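PDB 1W07: acyl-coa oxidase from Arabidopsis thaliana, which catalyses the FAD-dependent desaturation of long- and medium-chain acyl-CoAs to 2-trans-enoyl-CoAs, passing electrons to oxygen to give hydrogen peroxide in peroxisomal beta-oxidation. Local coordinates for residues B[60-65]-B[180-185]; B[67-72]-B[97-102]. The protein carries 1 engineered substitution. All coordinates share one frame; numbering follows the deposited sequence.

Contact 1: residues B[60-65]-B[180-185]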
ATOM      1  N   GLU B  60     -10.544  16.483 -18.747  1.00 18.49           N
ATOM      2  CA  GLU B  60      -9.998  17.773 -18.304  1.00 21.39           C
ATOM      3  C   GLU B  60      -8.563  17.620 -17.794  1.00 19.24           C
ATOM      4  O   GLU B  60      -7.734  18.507 -18.000  1.00 17.25           O
ATOM      5  CB  GLU B  60     -10.862  18.371 -17.188  1.00 25.77           C
ATOM      6  CG  GLU B  60     -12.335  18.495 -17.551  1.00 29.91           C
ATOM      7  CD  GLU B  60     -13.189  18.907 -16.370  1.00 32.30           C
ATOM      8  OE1 GLU B  60     -12.976  18.383 -15.246  1.00 32.15           O
ATOM      9  OE2 GLU B  60     -14.102  19.735 -16.572  1.00 36.70           O
ATOM     10  N   LEU B  61      -8.278  16.503 -17.122  1.00 18.07           N
ATOM     11  CA  LEU B  61      -6.943  16.254 -16.577  1.00 17.64           C
ATOM     12  C   LEU B  61      -5.945  16.060 -17.724  1.00 18.23           C
ATOM     13  O   LEU B  61      -4.812  16.554 -17.675  1.00 18.10           O
ATOM     14  CB  LEU B  61      -6.960  14.999 -15.697  1.00 16.87           C
ATOM     15  CG  LEU B  61      -5.615  14.583 -15.085  1.00 18.99           C
ATOM     16  CD1 LEU B  61      -5.178  15.601 -14.034  1.00 21.76           C
ATOM     17  CD2 LEU B  61      -5.736  13.201 -14.468  1.00 16.18           C
ATOM     18  N   PHE B  62      -6.372  15.344 -18.760  1.00 16.60           N
ATOM     19  CA  PHE B  62      -5.493  15.104 -19.884  1.00 17.29           C
ATOM     20  C   PHE B  62      -5.240  16.412 -20.638  1.00 17.15           C
ATOM     21  O   PHE B  62      -4.100  16.736 -20.982  1.00 17.86           O
ATOM     22  CB  PHE B  62      -6.102  14.066 -20.819  1.00 17.56           C
ATOM     23  CG  PHE B  62      -5.162  13.614 -21.893  1.00 20.91           C
ATOM     24  CD1 PHE B  62      -4.021  12.875 -21.575  1.00 20.15           C
ATOM     25  CD2 PHE B  62      -5.380  13.970 -23.220  1.00 19.99           C
ATOM     26  CE1 PHE B  62      -3.112  12.502 -22.569  1.00 21.66           C
ATOM     27  CE2 PHE B  62      -4.478  13.606 -24.215  1.00 21.84           C
ATOM     28  CZ  PHE B  62      -3.346  12.873 -23.895  1.00 19.58           C
ATOM     29  N   LYS B  63      -6.303  17.163 -20.885  1.00 18.87           N
ATOM     30  CA  LYS B  63      -6.183  18.431 -21.596  1.00 20.98           C
ATOM     31  C   LYS B  63      -5.270  19.385 -20.835  1.00 21.17           C
ATOM     32  O   LYS B  63      -4.408  20.049 -21.422  1.00 19.36           O
ATOM     33  CB  LYS B  63      -7.560  19.067 -21.783  1.00 20.16           C
ATOM     34  CG  LYS B  63      -7.483  20.447 -22.428  1.00 27.36           C
ATOM     35  CD  LYS B  63      -8.835  20.914 -22.963  1.00 31.26           C
ATOM     36  CE  LYS B  63      -8.694  22.211 -23.762  1.00 32.59           C
ATOM     37  NZ  LYS B  63      -9.965  22.596 -24.444  1.00 33.56           N
ATOM     38  N   SER B  64      -5.481  19.457 -19.527  1.00 21.15           N
ATOM     39  CA  SER B  64      -4.676  20.308 -18.665  1.00 21.38           C
ATOM     40  C   SER B  64      -3.205  19.906 -18.759  1.00 20.54           C
ATOM     41  O   SER B  64      -2.315  20.747 -18.674  1.00 17.07           O
ATOM     42  CB  SER B  64      -5.163  20.172 -17.221  1.00 22.33           C
ATOM     43  OG  SER B  64      -4.294  20.868 -16.356  1.00 29.14           O
ATOM     44  N   THR B  65      -2.964  18.609 -18.937  1.00 19.57           N
ATOM     45  CA  THR B  65      -1.605  18.075 -19.045  1.00 17.15           C
ATOM     46  C   THR B  65      -0.964  18.559 -20.344  1.00 19.04           C
ATOM     47  O   THR B  65       0.223  18.938 -20.370  1.00 15.59           O
ATOM     48  CB  THR B  65      -1.613  16.528 -19.023  1.00 17.24           C
ATOM     49  OG1 THR B  65      -2.101  16.080 -17.749  1.00 19.41           O
ATOM     50  CG2 THR B  65      -0.214  15.974 -19.266  1.00 15.51           C
ATOM     51  N   GLY B 180      -1.146   6.551 -26.173  1.00 19.61           N
ATOM     52  CA  GLY B 180      -2.592   6.666 -26.243  1.00 18.98           C
ATOM     53  C   GLY B 180      -3.209   7.719 -27.145  1.00 17.75           C
ATOM     54  O   GLY B 180      -4.125   7.417 -27.912  1.00 15.47           O
ATOM     55  N   LYS B 181      -2.731   8.951 -27.050  1.00 15.37           N
ATOM     56  CA  LYS B 181      -3.307  10.014 -27.855  1.00 18.88           C
ATOM     57  C   LYS B 181      -2.309  11.019 -28.412  1.00 21.87           C
ATOM     58  O   LYS B 181      -2.627  11.737 -29.359  1.00 21.81           O
ATOM     59  CB  LYS B 181      -4.350  10.776 -27.024  1.00 23.00           C
ATOM     60  CG  LYS B 181      -5.532   9.923 -26.539  1.00 24.75           C
ATOM     61  CD  LYS B 181      -6.386   9.394 -27.693  1.00 26.03           C
ATOM     62  CE  LYS B 181      -7.351   8.310 -27.216  1.00 30.62           C
ATOM     63  NZ  LYS B 181      -8.116   7.709 -28.345  1.00 25.91           N
ATOM     64  N   VAL B 182      -1.092  11.047 -27.874  1.00 20.96           N
ATOM     65  CA  VAL B 182      -0.129  12.048 -28.304  1.00 18.64           C
ATOM     66  C   VAL B 182       0.910  11.709 -29.356  1.00 21.65           C
ATOM     67  O   VAL B 182       0.997  12.395 -30.374  1.00 21.09           O
ATOM     68  CB  VAL B 182       0.607  12.622 -27.082  1.00 17.90           C
ATOM     69  CG1 VAL B 182       1.564  13.771 -27.502  1.00 17.99           C
ATOM     70  CG2 VAL B 182      -0.428  13.088 -26.072  1.00 11.41           C
ATOM     71  N   SER B 183       1.707  10.675 -29.103  1.00 19.10           N
ATOM     72  CA  SER B 183       2.777  10.317 -30.013  1.00 18.94           C
ATOM     73  C   SER B 183       2.371  10.171 -31.465  1.00 19.87           C
ATOM     74  O   SER B 183       1.328   9.594 -31.787  1.00 22.36           O
ATOM     75  CB  SER B 183       3.472   9.042 -29.546  1.00 15.30           C
ATOM     76  OG  SER B 183       4.217   9.284 -28.362  1.00 23.52           O
ATOM     77  N   THR B 184       3.205  10.714 -32.346  1.00 21.24           N
ATOM     78  CA  THR B 184       2.963  10.624 -33.780  1.00 21.46           C
ATOM     79  C   THR B 184       3.835   9.496 -34.322  1.00 22.58           C
ATOM     80  O   THR B 184       3.524   8.905 -35.353  1.00 23.27           O
ATOM     81  CB  THR B 184       3.347  11.931 -34.519  1.00 23.43           C
ATOM     82  OG1 THR B 184       4.745  12.205 -34.338  1.00 23.34           O
ATOM     83  CG2 THR B 184       2.528  13.099 -33.994  1.00 21.95           C
ATOM     84  N   HIS B 185       4.917   9.204 -33.600  1.00 22.88           N
ATOM     85  CA  HIS B 185       5.865   8.166 -33.978  1.00 25.28           C
ATOM     86  C   HIS B 185       6.208   7.308 -32.760  1.00 27.04           C
ATOM     87  O   HIS B 185       5.886   7.650 -31.617  1.00 26.70           O
ATOM     88  CB  HIS B 185       7.175   8.781 -34.517  1.00 27.14           C
ATOM     89  CG  HIS B 185       7.032   9.500 -35.825  1.00 26.09           C
ATOM     90  ND1 HIS B 185       6.326  10.675 -35.960  1.00 25.96           N
ATOM     91  CD2 HIS B 185       7.493   9.194 -37.062  1.00 24.74           C
ATOM     92  CE1 HIS B 185       6.354  11.059 -37.225  1.00 28.18           C
ATOM     93  NE2 HIS B 185       7.057  10.177 -37.913  1.00 25.43           N
TER
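F62 meets K181 and V182 where helix 58-78 of the N-terminal helical domain faces the loop between strands 173-174 and 185-194 of the middle beta-domain, the domain pairing of the acyl-CoA dehydrogenase and oxidase fold. The contact is purely apolar, with no hydrogen bond crossing it, and it is small: 98 Å² is buried in all. The nearest CA atoms, those of F62 and K181, are 9.7 Å apart, so the distance is bridged by side chains. With CG anti to the backbone N (chi1 -171°), the F62 ring extends out from the helix and its far end does the touching. CG2 of V182 lies at the ring edge, near the ring plane, 3.6 Å from F62 CZ. The CB of K181 comes in obliquely, 3.9 Å from the same CZ.

K181 contributes just the root of its side chain. Its chain bends at chi2 (-65°), and the ammonium group leads away from the helix to N639 OD1 and S641 O of the second subunit. That subunit also packs P644 on F62 and L651 on V182, which makes the domain seam part of the dimer interface. The loop is held by D238, whose OD1 accepts from the backbone N atoms of both K181 and V182, while H214 NE2 is bonded to K181 O; the backbone bearing the two apolar contacts is therefore held by polar bonds outside the helix.

One turn along the helix from L61, T65 OG1 is hydrogen-bonded to Q95 NE2 and also donates back to L61 O at 2.8 Å; T65 N reaches that oxygen from the opposite face of the carbonyl plane, at 3.0 Å.

Contact 2: residues B[67-72]-B[97-102]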
ATOM      1  N   ARG B  67      -1.735  21.215 -21.898  1.00 18.54           N
ATOM      2  CA  ARG B  67      -1.504  22.640 -21.692  1.00 18.53           C
ATOM      3  C   ARG B  67      -0.211  22.881 -20.922  1.00 19.65           C
ATOM      4  O   ARG B  67       0.610  23.713 -21.319  1.00 17.89           O
ATOM      5  CB  ARG B  67      -2.656  23.273 -20.912  1.00 20.59           C
ATOM      6  CG  ARG B  67      -2.527  24.792 -20.802  1.00 23.30           C
ATOM      7  CD  ARG B  67      -3.559  25.371 -19.851  1.00 25.18           C
ATOM      8  NE  ARG B  67      -3.529  26.827 -19.873  1.00 29.28           N
ATOM      9  CZ  ARG B  67      -3.877  27.596 -18.845  1.00 32.45           C
ATOM     10  NH1 ARG B  67      -4.282  27.049 -17.701  1.00 32.89           N
ATOM     11  NH2 ARG B  67      -3.815  28.917 -18.958  1.00 29.81           N
ATOM     12  N   LYS B  68      -0.036  22.169 -19.809  1.00 17.55           N
ATOM     13  CA  LYS B  68       1.169  22.332 -18.988  1.00 18.15           C
ATOM     14  C   LYS B  68       2.428  22.002 -19.777  1.00 17.17           C
ATOM     15  O   LYS B  68       3.446  22.666 -19.619  1.00 19.97           O
ATOM     16  CB  LYS B  68       1.122  21.440 -17.740  1.00 16.06           C
ATOM     17  CG  LYS B  68       0.089  21.861 -16.699  1.00 20.17           C
ATOM     18  CD  LYS B  68       0.124  20.945 -15.470  1.00 15.07           C
ATOM     19  CE  LYS B  68      -0.821  21.468 -14.388  1.00 18.81           C
ATOM     20  NZ  LYS B  68      -0.900  20.600 -13.178  1.00 12.89           N
ATOM     21  N   CYS B  69       2.371  20.978 -20.621  1.00 12.11           N
ATOM     22  CA  CYS B  69       3.551  20.619 -21.391  1.00 15.12           C
ATOM     23  C   CYS B  69       3.879  21.699 -22.426  1.00 18.63           C
ATOM     24  O   CYS B  69       5.044  22.025 -22.643  1.00 21.27           O
ATOM     25  CB  CYS B  69       3.351  19.267 -22.081  1.00 15.85           C
ATOM     26  SG  CYS B  69       3.325  17.843 -20.963  1.00 18.55           S
ATOM     27  N   ALA B  70       2.846  22.250 -23.054  1.00 20.12           N
ATOM     28  CA  ALA B  70       3.028  23.285 -24.064  1.00 21.13           C
ATOM     29  C   ALA B  70       3.583  24.546 -23.406  1.00 21.82           C
ATOM     30  O   ALA B  70       4.460  25.220 -23.952  1.00 26.16           O
ATOM     31  CB  ALA B  70       1.700  23.587 -24.746  1.00 19.71           C
ATOM     32  N   HIS B  71       3.066  24.856 -22.226  1.00 19.98           N
ATOM     33  CA  HIS B  71       3.519  26.024 -21.503  1.00 19.31           C
ATOM     34  C   HIS B  71       4.985  25.837 -21.126  1.00 20.40           C
ATOM     35  O   HIS B  71       5.763  26.788 -21.132  1.00 17.12           O
ATOM     36  CB  HIS B  71       2.654  26.229 -20.258  1.00 23.08           C
ATOM     37  CG  HIS B  71       2.962  27.488 -19.512  1.00 25.46           C
ATOM     38  ND1 HIS B  71       2.692  28.743 -20.016  1.00 27.02           N
ATOM     39  CD2 HIS B  71       3.542  27.685 -18.305  1.00 25.80           C
ATOM     40  CE1 HIS B  71       3.088  29.658 -19.148  1.00 27.34           C
ATOM     41  NE2 HIS B  71       3.610  29.043 -18.101  1.00 28.11           N
ATOM     42  N   ALA B  72       5.355  24.597 -20.811  1.00 21.21           N
ATOM     43  CA  ALA B  72       6.733  24.257 -20.443  1.00 20.06           C
ATOM     44  C   ALA B  72       7.662  24.546 -21.611  1.00 21.55           C
ATOM     45  O   ALA B  72       8.717  25.150 -21.433  1.00 22.27           O
ATOM     46  CB  ALA B  72       6.832  22.784 -20.071  1.00 19.10           C
ATOM     47  N   ALA B  97       3.426  12.693 -18.006  1.00 14.84           N
ATOM     48  CA  ALA B  97       2.970  13.114 -19.324  1.00 17.46           C
ATOM     49  C   ALA B  97       3.838  12.504 -20.415  1.00 16.52           C
ATOM     50  O   ALA B  97       4.955  12.053 -20.162  1.00 14.19           O
ATOM     51  CB  ALA B  97       3.012  14.645 -19.416  1.00 13.84           C
ATOM     52  N   TYR B  98       3.318  12.508 -21.635  1.00 15.18           N
ATOM     53  CA  TYR B  98       4.005  11.936 -22.782  1.00 17.96           C
ATOM     54  C   TYR B  98       5.433  12.426 -22.915  1.00 17.98           C
ATOM     55  O   TYR B  98       6.308  11.697 -23.381  1.00 17.87           O
ATOM     56  CB  TYR B  98       3.232  12.256 -24.062  1.00 16.78           C
ATOM     57  CG  TYR B  98       3.282  13.711 -24.446  1.00 18.78           C
ATOM     58  CD1 TYR B  98       4.282  14.192 -25.292  1.00 17.14           C
ATOM     59  CD2 TYR B  98       2.328  14.607 -23.980  1.00 16.84           C
ATOM     60  CE1 TYR B  98       4.324  15.527 -25.670  1.00 20.03           C
ATOM     61  CE2 TYR B  98       2.360  15.947 -24.345  1.00 15.49           C
ATOM     62  CZ  TYR B  98       3.349  16.402 -25.189  1.00 21.08           C
ATOM     63  OH  TYR B  98       3.360  17.725 -25.567  1.00 21.17           O
ATOM     64  N   VAL B  99       5.657  13.668 -22.508  1.00 17.75           N
ATOM     65  CA  VAL B  99       6.975  14.271 -22.583  1.00 22.56           C
ATOM     66  C   VAL B  99       8.027  13.428 -21.855  1.00 23.09           C
ATOM     67  O   VAL B  99       9.184  13.374 -22.278  1.00 21.99           O
ATOM     68  CB  VAL B  99       6.968  15.699 -21.973  1.00 21.48           C
ATOM     69  CG1 VAL B  99       8.376  16.240 -21.883  1.00 28.63           C
ATOM     70  CG2 VAL B  99       6.121  16.627 -22.835  1.00 23.38           C
ATOM     71  N   ASP B 100       7.634  12.764 -20.773  1.00 20.59           N
ATOM     72  CA  ASP B 100       8.586  11.964 -20.020  1.00 20.17           C
ATOM     73  C   ASP B 100       9.133  10.808 -20.848  1.00 19.31           C
ATOM     74  O   ASP B 100      10.320  10.475 -20.758  1.00 17.93           O
ATOM     75  CB  ASP B 100       7.950  11.414 -18.734  1.00 20.99           C
ATOM     76  CG  ASP B 100       7.291  12.494 -17.887  1.00 22.48           C
ATOM     77  OD1 ASP B 100       7.794  13.639 -17.861  1.00 24.66           O
ATOM     78  OD2 ASP B 100       6.270  12.189 -17.229  1.00 22.25           O
ATOM     79  N   LEU B 101       8.270  10.190 -21.651  1.00 18.57           N
ATOM     80  CA  LEU B 101       8.692   9.059 -22.469  1.00 18.89           C
ATOM     81  C   LEU B 101       9.445   9.504 -23.710  1.00 20.94           C
ATOM     82  O   LEU B 101      10.359   8.819 -24.166  1.00 22.39           O
ATOM     83  CB  LEU B 101       7.490   8.196 -22.861  1.00 19.20           C
ATOM     84  CG  LEU B 101       6.939   7.234 -21.804  1.00 17.65           C
ATOM     85  CD1 LEU B 101       8.054   6.320 -21.325  1.00 17.45           C
ATOM     86  CD2 LEU B 101       6.353   7.997 -20.625  1.00 19.44           C
ATOM     87  N   HIS B 102       9.058  10.649 -24.257  1.00 19.99           N
ATOM     88  CA  HIS B 102       9.719  11.198 -25.427  1.00 20.62           C
ATOM     89  C   HIS B 102      11.207  11.415 -25.125  1.00 22.01           C
ATOM     90  O   HIS B 102      12.073  10.926 -25.847  1.00 19.41           O
ATOM     91  CB  HIS B 102       9.086  12.532 -25.796  1.00 20.93           C
ATOM     92  CG  HIS B 102       9.725  13.194 -26.972  1.00 20.81           C
ATOM     93  ND1 HIS B 102       9.518  12.769 -28.266  1.00 18.05           N
ATOM     94  CD2 HIS B 102      10.582  14.240 -27.049  1.00 21.91           C
ATOM     95  CE1 HIS B 102      10.214  13.530 -29.092  1.00 21.89           C
ATOM     96  NE2 HIS B 102      10.871  14.430 -28.380  1.00 18.81           N
TER
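Within the N-terminal helical domain, helix 58-78 packs against the start of helix 98-113 and A97 just before it, and between 67-72 and 97-102 the contact is carried by C69. Of the 133 Å² buried between the two segments, C69 contributes 79 Å²; its side chain points toward A97, Y98 and V99, and the CA atoms of C69 and V99 are 7.3 Å apart. Its sulfur, set beside the backbone N and anti to the carbonyl carbon, touches two methyl groups, with A97 CB and V99 CG2 each 3.6 Å from C69 SG.

The third neighbour is the Y98 ring. C69 SG stands 4.8 Å from the ring centroid and 40° off the ring normal, an oblique sulfur-aromatic contact. C69 CB lies near the phenol end, 3.8 Å from Y98 OH. Y98 CG sits between its own backbone N and carbonyl carbon (chi1 70°), which brings the ring back toward C69 although its CB leaves at an angle to helix 58-78. V99 CG2 rests on one face of the Y98 ring, 3.5 Å above the plane and displaced toward the rim, so this methyl touches both sulfur and ring.

D100 ties down the segment at its start: A97 N donates to D100 OD2 at 3.0 Å with a nearly straight bond (164°), approaching from above the carboxylate plane. Beyond the pair, L66 and F73 of helix 58-78 also pack on Y98, L651 of the second subunit packs on Y98 too, and L101, on the same helix as Y98, touches the bound FAD. The arrangement is that of a buried helix-helix packing seam in the all-helical N-terminal domain of the acyl-CoA oxidase fold.

Both contacts use helix 58-78, contact 1 through F62 and contact 2 through C69, and their centres lie about 9 Å apart. Along the chain, 67-72 and 97-102 both fall between 60-65 and 180-185, so the packing within the helical domain is enclosed by the longer-range contact to the beta-domain. The two join directly: T65 CG2 is 3.5 Å from A97 CB, and V182 CG1 is 3.5 Å from Y98 CG. The three elements thus meet pairwise: helix 58-78 touches both the 180-185 loop and the start of helix 98-113, and these two touch each other through V182 and Y98. The same L651 of the second subunit reaches both contacts.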